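FACT-Spt16 (Cicer arietinum, PDB 5CE6) is a subunit of the FACT histone chaperone complex whose N-terminal domain probably takes part in binding histones H3-H4 during transcription. Local coordinates at residues 92-97 against 119-124. Numbering follows the deposited sequence.
Sequences KQIHVL and VEIILH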
ATOM      1  N   LYS A  92      -5.586  19.247  23.807  1.00 31.60           N
ATOM      2  CA  LYS A  92      -5.101  18.917  25.145  1.00 29.71           C
ATOM      3  C   LYS A  92      -5.458  17.510  25.611  1.00 28.40           C
ATOM      4  O   LYS A  92      -5.009  17.077  26.670  1.00 25.44           O
ATOM      5  CB  LYS A  92      -5.622  19.937  26.157  1.00 39.84           C
ATOM      6  CG  LYS A  92      -5.253  21.368  25.818  1.00 46.80           C
ATOM      7  CD  LYS A  92      -3.744  21.523  25.721  1.00 48.05           C
ATOM      8  CE  LYS A  92      -3.076  21.259  27.062  1.00 56.87           C
ATOM      9  NZ  LYS A  92      -1.594  21.135  26.931  1.00 61.74           N
ATOM     10  N   GLN A  93      -6.273  16.805  24.832  1.00 26.04           N
ATOM     11  CA  GLN A  93      -6.720  15.468  25.215  1.00 28.83           C
ATOM     12  C   GLN A  93      -6.743  14.504  24.035  1.00 27.98           C
ATOM     13  O   GLN A  93      -6.820  14.922  22.879  1.00 25.52           O
ATOM     14  CB  GLN A  93      -8.125  15.522  25.823  1.00 28.76           C
ATOM     15  CG  GLN A  93      -8.278  16.451  27.017  1.00 26.41           C
ATOM     16  CD  GLN A  93      -9.679  16.425  27.591  1.00 40.37           C
ATOM     17  OE1 GLN A  93     -10.655  16.691  26.889  1.00 36.89           O
ATOM     18  NE2 GLN A  93      -9.787  16.094  28.872  1.00 43.19           N
ATOM     19  N   ILE A  94      -6.676  13.210  24.336  1.00 22.06           N
ATOM     20  CA  ILE A  94      -6.971  12.176  23.344  1.00 20.98           C
ATOM     21  C   ILE A  94      -8.034  11.279  23.956  1.00 25.28           C
ATOM     22  O   ILE A  94      -7.804  10.683  24.998  1.00 21.91           O
ATOM     23  CB  ILE A  94      -5.741  11.327  23.012  1.00 20.01           C
ATOM     24  CG1 ILE A  94      -4.611  12.218  22.483  1.00 23.01           C
ATOM     25  CG2 ILE A  94      -6.087  10.261  21.963  1.00 18.97           C
ATOM     26  CD1 ILE A  94      -3.358  11.464  22.084  1.00 21.58           C
ATOM     27  N   HIS A  95      -9.194  11.198  23.315  1.00 21.40           N
ATOM     28  CA  HIS A  95     -10.274  10.363  23.817  1.00 21.93           C
ATOM     29  C   HIS A  95     -10.312   9.055  23.055  1.00 20.95           C
ATOM     30  O   HIS A  95     -10.196   9.043  21.837  1.00 20.86           O
ATOM     31  CB  HIS A  95     -11.608  11.093  23.679  1.00 22.76           C
ATOM     32  CG  HIS A  95     -11.725  12.294  24.558  1.00 23.97           C
ATOM     33  ND1 HIS A  95     -12.372  12.267  25.776  1.00 25.22           N
ATOM     34  CD2 HIS A  95     -11.277  13.561  24.399  1.00 26.34           C
ATOM     35  CE1 HIS A  95     -12.316  13.465  26.328  1.00 31.90           C
ATOM     36  NE2 HIS A  95     -11.656  14.270  25.510  1.00 28.81           N
ATOM     37  N   VAL A  96     -10.450   7.949  23.775  1.00 21.23           N
ATOM     38  CA  VAL A  96     -10.533   6.643  23.148  1.00 20.50           C
ATOM     39  C   VAL A  96     -11.797   5.959  23.632  1.00 21.35           C
ATOM     40  O   VAL A  96     -12.061   5.946  24.824  1.00 22.40           O
ATOM     41  CB  VAL A  96      -9.315   5.775  23.501  1.00 20.08           C
ATOM     42  CG1 VAL A  96      -9.363   4.459  22.754  1.00 19.48           C
ATOM     43  CG2 VAL A  96      -8.011   6.513  23.164  1.00 20.12           C
ATOM     44  N   LEU A  97     -12.588   5.427  22.705  1.00 20.99           N
ATOM     45  CA  LEU A  97     -13.761   4.624  23.059  1.00 21.80           C
ATOM     46  C   LEU A  97     -13.459   3.207  22.604  1.00 21.15           C
ATOM     47  O   LEU A  97     -13.276   2.968  21.412  1.00 20.17           O
ATOM     48  CB  LEU A  97     -15.011   5.149  22.348  1.00 22.14           C
ATOM     49  CG  LEU A  97     -16.311   4.373  22.573  1.00 24.71           C
ATOM     50  CD1 LEU A  97     -16.552   4.167  24.053  1.00 28.89           C
ATOM     51  CD2 LEU A  97     -17.479   5.112  21.946  1.00 29.08           C
ATOM     52  N   VAL A 119      -0.714  16.178  26.398  1.00 26.68           N
ATOM     53  CA  VAL A 119      -2.120  15.770  26.331  1.00 30.50           C
ATOM     54  C   VAL A 119      -2.537  14.736  27.378  1.00 32.00           C
ATOM     55  O   VAL A 119      -1.737  13.905  27.816  1.00 26.85           O
ATOM     56  CB  VAL A 119      -2.527  15.263  24.928  1.00 24.72           C
ATOM     57  CG1 VAL A 119      -2.206  16.307  23.871  1.00 34.26           C
ATOM     58  CG2 VAL A 119      -1.853  13.934  24.609  1.00 25.96           C
ATOM     59  N   GLU A 120      -3.811  14.797  27.753  1.00 24.78           N
ATOM     60  CA  GLU A 120      -4.404  13.867  28.691  1.00 25.26           C
ATOM     61  C   GLU A 120      -5.186  12.811  27.920  1.00 31.62           C
ATOM     62  O   GLU A 120      -6.130  13.132  27.205  1.00 26.83           O
ATOM     63  CB  GLU A 120      -5.345  14.634  29.614  1.00 26.66           C
ATOM     64  CG  GLU A 120      -5.970  13.839  30.728  1.00 37.21           C
ATOM     65  CD  GLU A 120      -6.989  14.661  31.495  1.00 42.40           C
ATOM     66  OE1 GLU A 120      -7.309  15.781  31.031  1.00 37.32           O
ATOM     67  OE2 GLU A 120      -7.468  14.190  32.550  1.00 41.97           O
ATOM     68  N   ILE A 121      -4.785  11.552  28.047  1.00 23.84           N
ATOM     69  CA  ILE A 121      -5.550  10.460  27.458  1.00 23.64           C
ATOM     70  C   ILE A 121      -6.743  10.089  28.329  1.00 24.12           C
ATOM     71  O   ILE A 121      -6.594   9.820  29.520  1.00 26.28           O
ATOM     72  CB  ILE A 121      -4.670   9.240  27.227  1.00 25.18           C
ATOM     73  CG1 ILE A 121      -3.660   9.566  26.130  1.00 28.22           C
ATOM     74  CG2 ILE A 121      -5.510   8.033  26.852  1.00 27.90           C
ATOM     75  CD1 ILE A 121      -2.802   8.422  25.742  1.00 35.38           C
ATOM     76  N   ILE A 122      -7.926  10.084  27.726  1.00 23.98           N
ATOM     77  CA  ILE A 122      -9.149   9.782  28.460  1.00 24.99           C
ATOM     78  C   ILE A 122      -9.745   8.516  27.878  1.00 24.38           C
ATOM     79  O   ILE A 122     -10.098   8.485  26.706  1.00 23.53           O
ATOM     80  CB  ILE A 122     -10.165  10.918  28.331  1.00 25.67           C
ATOM     81  CG1 ILE A 122      -9.557  12.225  28.833  1.00 29.91           C
ATOM     82  CG2 ILE A 122     -11.445  10.589  29.103  1.00 26.84           C
ATOM     83  CD1 ILE A 122      -9.110  12.162  30.273  1.00 31.74           C
ATOM     84  N   LEU A 123      -9.861   7.472  28.693  1.00 25.64           N
ATOM     85  CA  LEU A 123     -10.342   6.194  28.180  1.00 24.45           C
ATOM     86  C   LEU A 123     -11.813   5.991  28.517  1.00 25.41           C
ATOM     87  O   LEU A 123     -12.200   6.009  29.682  1.00 27.87           O
ATOM     88  CB  LEU A 123      -9.486   5.044  28.716  1.00 24.44           C
ATOM     89  CG  LEU A 123      -8.011   5.134  28.318  1.00 26.53           C
ATOM     90  CD1 LEU A 123      -7.195   4.050  28.995  1.00 27.60           C
ATOM     91  CD2 LEU A 123      -7.864   5.030  26.814  1.00 25.08           C
ATOM     92  N   HIS A 124     -12.632   5.822  27.484  1.00 24.89           N
ATOM     93  CA  HIS A 124     -14.055   5.570  27.670  1.00 25.81           C
ATOM     94  C   HIS A 124     -14.305   4.100  27.373  1.00 28.43           C
ATOM     95  O   HIS A 124     -14.211   3.675  26.223  1.00 24.47           O
ATOM     96  CB  HIS A 124     -14.870   6.442  26.710  1.00 29.67           C
ATOM     97  CG  HIS A 124     -14.539   7.901  26.789  1.00 25.80           C
ATOM     98  ND1 HIS A 124     -15.283   8.790  27.536  1.00 27.13           N
ATOM     99  CD2 HIS A 124     -13.547   8.626  26.220  1.00 24.93           C
ATOM    100  CE1 HIS A 124     -14.764   9.999  27.424  1.00 27.08           C
ATOM    101  NE2 HIS A 124     -13.707   9.927  26.633  1.00 25.76           N
TER
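A parallel beta-alpha-beta crossover at the edge of the six-stranded mixed sheet in the N-terminal lobe brings 93-97 beside 120-124, with helices 100-106 and 110-117 in the connection. The strand directions differ by 18°, and five backbone hydrogen bonds alternate across the seam, from E120 N to K92 O at one end to H124 N to V96 O at the other. On the face carrying Q93, H95, L97, E120, I122 and H124, which helix 133-145 covers at H95, L97 and H124, a polar chain runs along and across the strands. H95 ND1 and H124 NE2 are 2.8 Å apart in a nearly straight hydrogen bond (171°) that could run in either direction. The two rings meet rim to rim, planes 26° apart, with ND1 of H95 at the edge of the H124 ring and in its plane, so the contact is an edge-on hydrogen bond and not a stack. On the far side of the H95 ring, NE2 donates to Q93 OE1 at 3.0 Å, approaching from above the amide plane. Both imidazole nitrogens are therefore gripped, which fixes the ring's rotation. Replacing H95 with an alanine would probably leave H124 NE2 and Q93 OE1 without these mates and open a gap beside I122, whose CB lies 3.6 Å from H95 ND1. The side chains on the opposite face, I94, V96, I121 and L123, are apolar; helix 110-117 packs against I121 and L123. The L123 side chain lies alongside V96, its CD2 methyl 3.7 Å from V96 CB. The I94 and V119 side chains meet obliquely, CD1 to CG2 at 3.8 Å. On the histidine-bearing face, extended Q93 and E120 lie side by side, linked by a weak hydrogen bond from Q93 NE2 to E120 OE1 at 3.3 Å.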